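Local coordinates for response regulator receiver protein (Desulfuromonas acetoxidans, PDB 2ZAY), which probably serves in two-component signal transduction, this fragment being its receiver domain, a module that in related proteins accepts a phosphoryl group from a sensor kinase, at residues A[22-27]-A[113-118]; A[66-71]-A[97-102]; A[10-15]-A[42-47]; A[105-110]-A[119-124]. One frame throughout, in Å; residues are numbered along the deposited sequence.

Contact 1 of 4, residues A[22-27]-A[113-118]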
# COMPACT_ATOMS: atom_id res chain seq x y z
N ALA A 22 -7.80 8.88 -7.41
CA ALA A 22 -9.11 8.48 -7.91
C ALA A 22 -9.05 7.80 -9.28
O ALA A 22 -9.67 6.77 -9.50
CB ALA A 22 -10.04 9.69 -7.97
N ALA A 23 -8.28 8.40 -10.19
CA ALA A 23 -8.13 7.87 -11.54
C ALA A 23 -7.56 6.45 -11.53
O ALA A 23 -8.12 5.55 -12.14
CB ALA A 23 -7.22 8.78 -12.35
N SER A 24 -6.44 6.28 -10.82
CA SER A 24 -5.78 4.98 -10.73
C SER A 24 -6.65 3.95 -10.01
O SER A 24 -6.73 2.79 -10.43
CB SER A 24 -4.45 5.12 -9.99
OG SER A 24 -3.60 6.02 -10.68
N ILE A 25 -7.29 4.37 -8.93
CA ILE A 25 -8.15 3.49 -8.16
C ILE A 25 -9.30 2.94 -9.00
O ILE A 25 -9.63 1.76 -8.92
CB ILE A 25 -8.71 4.23 -6.92
CG1 ILE A 25 -7.56 4.58 -5.97
CG2 ILE A 25 -9.76 3.37 -6.22
CD1 ILE A 25 -7.96 5.44 -4.80
N SER A 26 -9.91 3.80 -9.81
CA SER A 26 -11.02 3.39 -10.66
C SER A 26 -10.58 2.31 -11.64
O SER A 26 -11.31 1.36 -11.90
CB SER A 26 -11.58 4.58 -11.43
OG SER A 26 -12.15 5.54 -10.54
N ALA A 27 -9.37 2.46 -12.19
CA ALA A 27 -8.84 1.51 -13.15
C ALA A 27 -8.60 0.13 -12.54
O ALA A 27 -8.72 -0.89 -13.22
CB ALA A 27 -7.53 2.04 -13.76
N VAL A 113 1.37 8.07 -9.78
CA VAL A 113 0.97 6.70 -10.03
C VAL A 113 0.37 6.48 -11.41
O VAL A 113 -0.44 7.27 -11.88
CB VAL A 113 -0.07 6.24 -8.99
CG1 VAL A 113 -0.48 4.80 -9.25
CG2 VAL A 113 0.50 6.40 -7.59
N ASN A 114 0.80 5.41 -12.06
CA ASN A 114 0.29 5.05 -13.37
C ASN A 114 -0.48 3.75 -13.17
O ASN A 114 0.08 2.73 -12.75
CB ASN A 114 1.44 4.83 -14.35
CG ASN A 114 0.96 4.33 -15.69
OD1 ASN A 114 0.32 3.28 -15.78
ND2 ASN A 114 1.26 5.08 -16.75
N ALA A 115 -1.78 3.78 -13.47
CA ALA A 115 -2.64 2.62 -13.31
C ALA A 115 -2.13 1.33 -13.94
O ALA A 115 -2.28 0.26 -13.36
CB ALA A 115 -4.04 2.95 -13.83
N ILE A 116 -1.53 1.41 -15.12
CA ILE A 116 -1.02 0.21 -15.79
C ILE A 116 0.15 -0.39 -15.01
O ILE A 116 0.24 -1.60 -14.83
CB ILE A 116 -0.56 0.52 -17.24
CG1 ILE A 116 -1.75 0.97 -18.08
CG2 ILE A 116 0.09 -0.71 -17.86
CD1 ILE A 116 -1.39 1.37 -19.51
N ARG A 117 1.03 0.49 -14.54
CA ARG A 117 2.20 0.09 -13.77
C ARG A 117 1.78 -0.46 -12.41
O ARG A 117 2.25 -1.52 -11.98
CB ARG A 117 3.12 1.30 -13.59
CG ARG A 117 4.46 1.01 -12.94
CD ARG A 117 5.44 2.17 -13.20
NE ARG A 117 5.52 2.48 -14.63
CZ ARG A 117 6.35 3.37 -15.16
NH1 ARG A 117 7.19 4.04 -14.39
NH2 ARG A 117 6.34 3.58 -16.47
N LEU A 118 0.88 0.25 -11.74
CA LEU A 118 0.41 -0.17 -10.42
C LEU A 118 -0.27 -1.53 -10.47
O LEU A 118 -0.03 -2.39 -9.64
CB LEU A 118 -0.55 0.87 -9.85
CG LEU A 118 -1.08 0.57 -8.45
CD1 LEU A 118 0.08 0.40 -7.47
CD2 LEU A 118 -1.98 1.72 -8.00
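Val113 lays its CG1 methyl against Ser24, 3.6 Å from the hydroxyl OG. This is part of a receiver domain with the CheY-like (beta/alpha)5 fold. Its first and last helices, 22-31 and 115-129, lie side by side on one face of the parallel sheet. The Val113 branch is put there by its first torsion, with CG1 anti to the backbone N (chi1 -180°). The carbonyl of Val113 also passes near the serine, but no hydrogen bond crosses between the two segments.

Asn114 comes next and turns away from helix 22-31. It is the N-cap of helix 115-129. Its OD1 accepts from Arg117 N at 3.1 Å, the donor standing above the plane of the amide carbonyl. Ile116 N adds a weaker, strongly bent bond to the same oxygen. The cap holds the first turn of the helix.

The following residue, Ala115, faces helix 22-31 from that turn. Its CA lies only 4.7 Å from Ser24 CA, and the small side chains of Ser24, Ala27 and Ala115 suit so near an approach. Further on, the buried Leu118 also points toward helix 22-31 without coming into contact. Its backbone N bonds to Asn114 O and closes the first turn. On the other side of helix 22-31, Ile25 packs on Ile35 and Gln37 of strand 33-38. The outer edge of the contact is made by two methyls, Ala27 CB and Ala115 CB, which meet at 3.6 Å.

Contact 2 of 4, residues A[66-71]-A[97-102]; sequences SGMDLF and EAQLLD
Met68 starts with CG anti to its carbonyl carbon (chi1 -74°) and runs on extended through chi2, which carries its sulfur up to Gln99. The bend at chi3 turns only the CE methyl aside. Gln99 reaches back with CG anti to its backbone N (chi1 165°) and an extended chain. The two side chains cross at about a right angle, and Met68 SD lies 3.8 Å from Gln99 NE2. This is a contact, not a hydrogen bond. Gln99 is on the outer, exposed side.

Deeper in, Leu100 offers its CD2 methyl to Met68. The CG of Met68 and the CD2 of Leu100 are 3.4 Å apart, tighter than usual for two carbons. No hydrogen bond joins the segments.

The helix that carries Met68 is held at its start by a capping box. Asp69 N donates to Ser66 OG, and Ser66 N donates to Asp69 OD2 at 2.9 Å.

The contact bridges helices 67-75 and 94-103 of the receiver fold. Met68 also touches Met103. Leu100 continues inward to Ala87 of strand 85-89 and Phe108 of strand 107-110. Leu70, on another side of helix 67-75, packs on Ala44 and Val45 of helix 41-51.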
# COMPACT_ATOMS: atom_id res chain seq x y z
N SER A 66 3.71 7.92 9.60
CA SER A 66 4.25 7.60 8.28
C SER A 66 3.94 6.19 7.80
O SER A 66 3.41 5.36 8.54
CB SER A 66 5.76 7.80 8.29
OG SER A 66 6.38 6.72 8.96
N GLY A 67 4.29 5.93 6.54
CA GLY A 67 4.08 4.61 5.97
C GLY A 67 4.95 3.60 6.71
O GLY A 67 4.57 2.45 6.87
N MET A 68 6.13 4.04 7.16
CA MET A 68 7.02 3.16 7.91
C MET A 68 6.42 2.85 9.28
O MET A 68 6.59 1.74 9.80
CB MET A 68 8.41 3.79 8.09
CG MET A 68 9.27 3.79 6.83
SD MET A 68 10.96 4.39 7.12
CE MET A 68 10.64 6.13 7.36
N ASP A 69 5.72 3.82 9.86
CA ASP A 69 5.07 3.63 11.16
C ASP A 69 3.95 2.62 10.99
O ASP A 69 3.76 1.74 11.84
CB ASP A 69 4.49 4.94 11.68
CG ASP A 69 5.55 5.94 12.09
OD1 ASP A 69 6.55 5.51 12.71
OD2 ASP A 69 5.39 7.15 11.80
N LEU A 70 3.21 2.75 9.90
CA LEU A 70 2.11 1.84 9.61
C LEU A 70 2.68 0.44 9.41
O LEU A 70 2.15 -0.54 9.94
CB LEU A 70 1.36 2.28 8.34
CG LEU A 70 0.22 1.36 7.86
CD1 LEU A 70 -0.78 1.17 8.99
CD2 LEU A 70 -0.47 1.97 6.64
N PHE A 71 3.75 0.34 8.63
CA PHE A 71 4.38 -0.94 8.38
C PHE A 71 4.73 -1.62 9.71
O PHE A 71 4.43 -2.80 9.91
CB PHE A 71 5.66 -0.76 7.57
CG PHE A 71 6.34 -2.05 7.19
CD1 PHE A 71 5.97 -2.72 6.03
CD2 PHE A 71 7.34 -2.59 8.00
CE1 PHE A 71 6.60 -3.92 5.68
CE2 PHE A 71 7.97 -3.78 7.66
CZ PHE A 71 7.60 -4.45 6.49
N GLU A 97 14.08 4.73 -1.44
CA GLU A 97 13.69 3.46 -2.03
C GLU A 97 14.43 2.32 -1.34
O GLU A 97 13.82 1.35 -0.89
CB GLU A 97 13.98 3.43 -3.54
CG GLU A 97 13.57 2.12 -4.24
CD GLU A 97 13.58 2.22 -5.76
OE1 GLU A 97 13.65 3.35 -6.29
OE2 GLU A 97 13.49 1.16 -6.43
N ALA A 98 15.76 2.45 -1.23
CA ALA A 98 16.56 1.42 -0.58
C ALA A 98 16.16 1.21 0.88
O ALA A 98 16.06 0.08 1.34
CB ALA A 98 18.05 1.75 -0.68
N GLN A 99 15.92 2.30 1.62
CA GLN A 99 15.53 2.16 3.02
C GLN A 99 14.22 1.38 3.20
O GLN A 99 14.12 0.49 4.05
CB GLN A 99 15.39 3.53 3.69
CG GLN A 99 14.64 3.49 5.03
CD GLN A 99 14.51 4.85 5.70
OE1 GLN A 99 14.24 5.86 5.03
NE2 GLN A 99 14.69 4.89 7.01
N LEU A 100 13.21 1.72 2.40
CA LEU A 100 11.93 1.03 2.51
C LEU A 100 12.04 -0.44 2.11
O LEU A 100 11.53 -1.32 2.80
CB LEU A 100 10.88 1.74 1.65
CG LEU A 100 10.52 3.15 2.12
CD1 LEU A 100 9.39 3.70 1.25
CD2 LEU A 100 10.11 3.13 3.58
N LEU A 101 12.72 -0.71 1.00
CA LEU A 101 12.90 -2.09 0.58
C LEU A 101 13.70 -2.87 1.63
O LEU A 101 13.38 -4.02 1.94
CB LEU A 101 13.62 -2.16 -0.78
CG LEU A 101 12.84 -1.67 -2.01
CD1 LEU A 101 13.69 -1.86 -3.25
CD2 LEU A 101 11.54 -2.46 -2.14
N ASP A 102 14.73 -2.24 2.19
CA ASP A 102 15.56 -2.92 3.20
C ASP A 102 14.77 -3.29 4.45
O ASP A 102 15.04 -4.31 5.08
CB ASP A 102 16.77 -2.05 3.58
CG ASP A 102 17.80 -1.94 2.45
OD1 ASP A 102 17.82 -2.83 1.56
OD2 ASP A 102 18.60 -0.99 2.44

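Contact 3 of 4, residues A[10-15]-A[42-47]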
# COMPACT_ATOMS: atom_id res chain seq x y z
N ARG A 10 -8.70 -8.36 -2.08
CA ARG A 10 -8.93 -7.17 -1.27
C ARG A 10 -7.61 -6.41 -1.22
O ARG A 10 -6.59 -6.97 -0.84
CB ARG A 10 -9.31 -7.54 0.17
CG ARG A 10 -10.53 -8.44 0.30
CD ARG A 10 -10.65 -9.00 1.72
NE ARG A 10 -11.21 -10.35 1.70
CZ ARG A 10 -10.56 -11.44 2.07
NH1 ARG A 10 -9.31 -11.37 2.50
NH2 ARG A 10 -11.17 -12.62 1.98
N ILE A 11 -7.65 -5.14 -1.61
CA ILE A 11 -6.45 -4.32 -1.61
C ILE A 11 -6.71 -3.06 -0.79
O ILE A 11 -7.60 -2.30 -1.12
CB ILE A 11 -6.07 -3.90 -3.05
CG1 ILE A 11 -5.93 -5.13 -3.95
CG2 ILE A 11 -4.77 -3.10 -3.03
CD1 ILE A 11 -4.73 -6.01 -3.64
N MET A 12 -5.95 -2.85 0.28
CA MET A 12 -6.15 -1.63 1.07
C MET A 12 -5.17 -0.57 0.59
O MET A 12 -3.99 -0.84 0.41
CB MET A 12 -5.94 -1.88 2.57
CG MET A 12 -6.03 -0.60 3.44
SD MET A 12 -5.89 -0.86 5.26
CE MET A 12 -7.26 -1.73 5.54
N LEU A 13 -5.68 0.64 0.36
CA LEU A 13 -4.84 1.75 -0.09
C LEU A 13 -4.90 2.87 0.96
O LEU A 13 -5.99 3.33 1.31
CB LEU A 13 -5.35 2.27 -1.44
CG LEU A 13 -4.72 3.53 -2.02
CD1 LEU A 13 -3.24 3.30 -2.27
CD2 LEU A 13 -5.44 3.88 -3.33
N VAL A 14 -3.74 3.30 1.45
CA VAL A 14 -3.67 4.36 2.46
C VAL A 14 -2.90 5.55 1.88
O VAL A 14 -1.73 5.43 1.52
CB VAL A 14 -2.90 3.87 3.73
CG1 VAL A 14 -3.12 4.86 4.87
CG2 VAL A 14 -3.36 2.48 4.13
N ASP A 15 -3.55 6.70 1.78
CA ASP A 15 -2.90 7.89 1.22
C ASP A 15 -3.59 9.14 1.78
O ASP A 15 -4.80 9.13 1.99
CB ASP A 15 -3.02 7.88 -0.31
CG ASP A 15 -2.05 8.85 -0.98
OD1 ASP A 15 -0.90 8.45 -1.25
OD2 ASP A 15 -2.43 10.01 -1.22
N ILE A 42 -3.99 6.14 11.09
CA ILE A 42 -4.83 5.95 12.26
C ILE A 42 -5.99 4.98 12.02
O ILE A 42 -6.23 4.09 12.83
CB ILE A 42 -5.41 7.30 12.74
CG1 ILE A 42 -4.27 8.18 13.25
CG2 ILE A 42 -6.47 7.06 13.81
CD1 ILE A 42 -4.64 9.64 13.39
N GLU A 43 -6.71 5.14 10.92
CA GLU A 43 -7.82 4.23 10.64
C GLU A 43 -7.35 2.96 9.92
O GLU A 43 -7.96 1.91 10.06
CB GLU A 43 -8.90 4.91 9.80
CG GLU A 43 -8.44 5.46 8.46
CD GLU A 43 -9.61 5.80 7.54
OE1 GLU A 43 -9.41 6.56 6.56
OE2 GLU A 43 -10.73 5.30 7.78
N ALA A 44 -6.25 3.07 9.18
CA ALA A 44 -5.70 1.95 8.42
C ALA A 44 -5.43 0.68 9.22
O ALA A 44 -5.78 -0.42 8.78
CB ALA A 44 -4.43 2.38 7.69
N VAL A 45 -4.79 0.80 10.38
CA VAL A 45 -4.46 -0.38 11.18
C VAL A 45 -5.68 -1.19 11.62
O VAL A 45 -5.77 -2.39 11.34
CB VAL A 45 -3.62 -0.00 12.43
CG1 VAL A 45 -3.34 -1.24 13.26
CG2 VAL A 45 -2.30 0.64 11.98
N PRO A 46 -6.63 -0.57 12.34
CA PRO A 46 -7.82 -1.33 12.77
C PRO A 46 -8.59 -1.88 11.57
O PRO A 46 -9.13 -2.98 11.61
CB PRO A 46 -8.63 -0.28 13.55
CG PRO A 46 -7.55 0.64 14.09
CD PRO A 46 -6.65 0.80 12.89
N VAL A 47 -8.66 -1.09 10.50
CA VAL A 47 -9.36 -1.53 9.30
C VAL A 47 -8.66 -2.76 8.71
O VAL A 47 -9.31 -3.71 8.29
CB VAL A 47 -9.42 -0.42 8.23
CG1 VAL A 47 -9.98 -0.97 6.92
CG2 VAL A 47 -10.31 0.72 8.72
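Val14 and Ala44 form the close, buried part of this contact. Both Val14 methyls bear on Ala44 CB, with CG2 the nearer at 3.7 Å and CG1 at 4.0 Å. Beside them, Met12 stretches out from the strand with CG anti to its backbone N (chi1 176°). Its sulfur SD then comes to 3.5 Å from Ala44 O. Beyond the sulfur the chain bends, and the CE methyl turns to Val47. The modelled spacing there is too short to be trusted, but the two are neighbours.

Val47 is already partly open to solvent. On the far side of the helix, Val45 and Pro46 point away from the strand, and Pro46 is exposed. The helix is kinked at Pro46, whose ring nitrogen has no hydrogen to give to the turn before.

Strand 10-14 and helix 42-47 run nearly antiparallel, at 163°, with their axes 9.4 Å apart. Helix 41-51 belongs to the crossover from strand 33-38 to strand 55-59, so it passes over strand 9-14, which lies between them. Asp15, just after the strand, is salt-bridged to Lys111 and close to Glu59, at what probably corresponds to the acidic pocket of CheY-like receiver domains.

Contact 4 of 4, residues A[105-110]-A[119-124]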
# COMPACT_ATOMS: atom_id res chain seq x y z
N PHE A 105 9.40 -3.67 2.94
CA PHE A 105 8.31 -3.33 2.03
C PHE A 105 8.50 -4.25 0.83
O PHE A 105 9.62 -4.41 0.33
CB PHE A 105 8.41 -1.86 1.60
CG PHE A 105 7.74 -0.90 2.56
CD1 PHE A 105 6.39 -0.58 2.42
CD2 PHE A 105 8.45 -0.35 3.63
CE1 PHE A 105 5.75 0.27 3.34
CE2 PHE A 105 7.82 0.50 4.55
CZ PHE A 105 6.48 0.81 4.41
N ILE A 106 7.42 -4.87 0.36
CA ILE A 106 7.54 -5.82 -0.75
C ILE A 106 7.86 -5.16 -2.09
O ILE A 106 8.39 -5.81 -2.99
CB ILE A 106 6.27 -6.69 -0.86
CG1 ILE A 106 6.63 -8.02 -1.53
CG2 ILE A 106 5.19 -5.95 -1.62
CD1 ILE A 106 5.55 -9.06 -1.42
N ASP A 107 7.51 -3.88 -2.23
CA ASP A 107 7.82 -3.15 -3.46
C ASP A 107 7.77 -1.65 -3.16
O ASP A 107 7.31 -1.23 -2.09
CB ASP A 107 6.84 -3.48 -4.60
CG ASP A 107 7.47 -3.33 -5.99
OD1 ASP A 107 8.47 -2.58 -6.12
OD2 ASP A 107 6.99 -3.95 -6.95
N PHE A 108 8.28 -0.86 -4.10
CA PHE A 108 8.32 0.60 -3.96
C PHE A 108 7.96 1.21 -5.31
O PHE A 108 8.58 0.88 -6.33
CB PHE A 108 9.72 1.03 -3.54
CG PHE A 108 9.88 2.52 -3.40
CD1 PHE A 108 9.65 3.14 -2.17
CD2 PHE A 108 10.25 3.30 -4.49
CE1 PHE A 108 9.80 4.53 -2.04
CE2 PHE A 108 10.41 4.68 -4.37
CZ PHE A 108 10.18 5.30 -3.14
N ILE A 109 6.98 2.11 -5.32
CA ILE A 109 6.55 2.74 -6.55
C ILE A 109 6.56 4.25 -6.42
O ILE A 109 5.94 4.81 -5.51
CB ILE A 109 5.12 2.30 -6.93
CG1 ILE A 109 5.05 0.77 -6.97
CG2 ILE A 109 4.72 2.90 -8.28
CD1 ILE A 109 3.64 0.24 -7.22
N ALA A 110 7.26 4.91 -7.33
CA ALA A 110 7.34 6.37 -7.31
C ALA A 110 6.12 7.03 -7.94
O ALA A 110 5.65 6.61 -9.00
CB ALA A 110 8.61 6.82 -8.04
N SER A 119 -1.14 -1.72 -11.47
CA SER A 119 -1.85 -2.98 -11.63
C SER A 119 -0.89 -4.15 -11.77
O SER A 119 -1.03 -5.16 -11.07
CB SER A 119 -2.76 -2.92 -12.86
OG SER A 119 -3.39 -4.17 -13.07
N ALA A 120 0.08 -4.02 -12.67
CA ALA A 120 1.06 -5.08 -12.89
C ALA A 120 1.90 -5.36 -11.64
O ALA A 120 2.23 -6.51 -11.35
CB ALA A 120 1.97 -4.70 -14.05
N ARG A 121 2.25 -4.31 -10.91
CA ARG A 121 3.06 -4.43 -9.69
C ARG A 121 2.30 -5.20 -8.60
O ARG A 121 2.87 -6.04 -7.90
CB ARG A 121 3.45 -3.04 -9.18
CG ARG A 121 4.52 -2.34 -10.02
CD ARG A 121 5.90 -2.84 -9.64
NE ARG A 121 6.95 -2.37 -10.54
CZ ARG A 121 8.23 -2.71 -10.41
NH1 ARG A 121 8.59 -3.52 -9.42
NH2 ARG A 121 9.14 -2.27 -11.27
N ILE A 122 1.02 -4.91 -8.47
CA ILE A 122 0.16 -5.58 -7.51
C ILE A 122 0.06 -7.06 -7.88
O ILE A 122 0.30 -7.94 -7.06
CB ILE A 122 -1.27 -4.97 -7.51
CG1 ILE A 122 -1.22 -3.55 -6.95
CG2 ILE A 122 -2.23 -5.85 -6.70
CD1 ILE A 122 -2.55 -2.82 -6.95
N LYS A 123 -0.26 -7.32 -9.15
CA LYS A 123 -0.39 -8.70 -9.62
C LYS A 123 0.88 -9.52 -9.47
O LYS A 123 0.82 -10.69 -9.09
CB LYS A 123 -0.82 -8.72 -11.09
CG LYS A 123 -2.27 -8.31 -11.31
CD LYS A 123 -2.58 -8.18 -12.80
CE LYS A 123 -4.04 -7.82 -13.03
NZ LYS A 123 -4.36 -7.71 -14.48
N ARG A 124 2.03 -8.92 -9.74
CA ARG A 124 3.27 -9.67 -9.63
C ARG A 124 3.47 -10.17 -8.20
O ARG A 124 3.86 -11.31 -7.98
CB ARG A 124 4.47 -8.81 -10.04
CG ARG A 124 5.71 -9.66 -10.28
CD ARG A 124 5.52 -10.57 -11.49
NE ARG A 124 6.50 -11.65 -11.55
CZ ARG A 124 6.49 -12.72 -10.76
NH1 ARG A 124 5.54 -12.86 -9.85
NH2 ARG A 124 7.43 -13.66 -10.89
O HOH W 1 5.89 -6.00 -8.17
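Arg121 begins its contact with the edge strand at CB, which lies 3.8 Å from the CD1 methyl of Ile109. The next carbon, CG, stays against the same methyl, as the two side chains slide past each other in opposite directions. The chain then bends (chi2 -82°) and turns towards Asp107. CD comes within 3.1 Å of Asp107 OD2. NE passes the same oxygen at 3.9 Å without a bond. At the tip, NH1 donates to Asp107 OD2 at 3.0 Å and makes a salt bridge. The oxygen uses its syn lone pair and sits at the edge of the guanidinium, a little tilted from its plane. The carboxylate and guanidinium planes stand 66° apart, so this is a single-bond bridge, not a flat two-pronged pair.

Strand 107-110 is the last strand of the (beta/alpha)5 receiver fold, and helix 115-129 follows it and packs back against it. Ile109, from the same strand, is buried and also touches Leu118 of that helix.

Asp107 OD1 accepts from Phe108 N at 2.7 Å on the anti side, which helps fix the carboxylate's rotation. A water donates to OD2 at 2.6 Å and also to Arg121 O at 3.0 Å, tying the carboxylate to the helix backbone. Replacing Asp107 by an alanine would probably leave Arg121 NH1 without its charged mate, its exposed tip free to swing, and the water short of one acceptor. In the backbone, Asp107 is hydrogen-bonded to Ala87 of the neighbouring strand 85-89.

Contact 3 is the buried one, apolar apart from a sulfur near a carbonyl. The other three are only partly buried. Contacts 1 and 4 share helix 115-129. Its start meets another helix through small side chains, while its next turns meet the edge strand through a salt bridge and a water. Contact 2 joins two helices with a methionine, a leucine and a glutamine. Its Leu70 packs on Val14 of contact 3, and its Leu100 O probably accepts a hydrogen bond from Phe105 N of contact 4. Contacts 3 and 4 reach the same sheet, and Ile11 meets Ile122. Ile25 of contact 1 packs on Leu13 of contact 3. Contacts 1 and 2 do not touch, with centres about 21 Å apart.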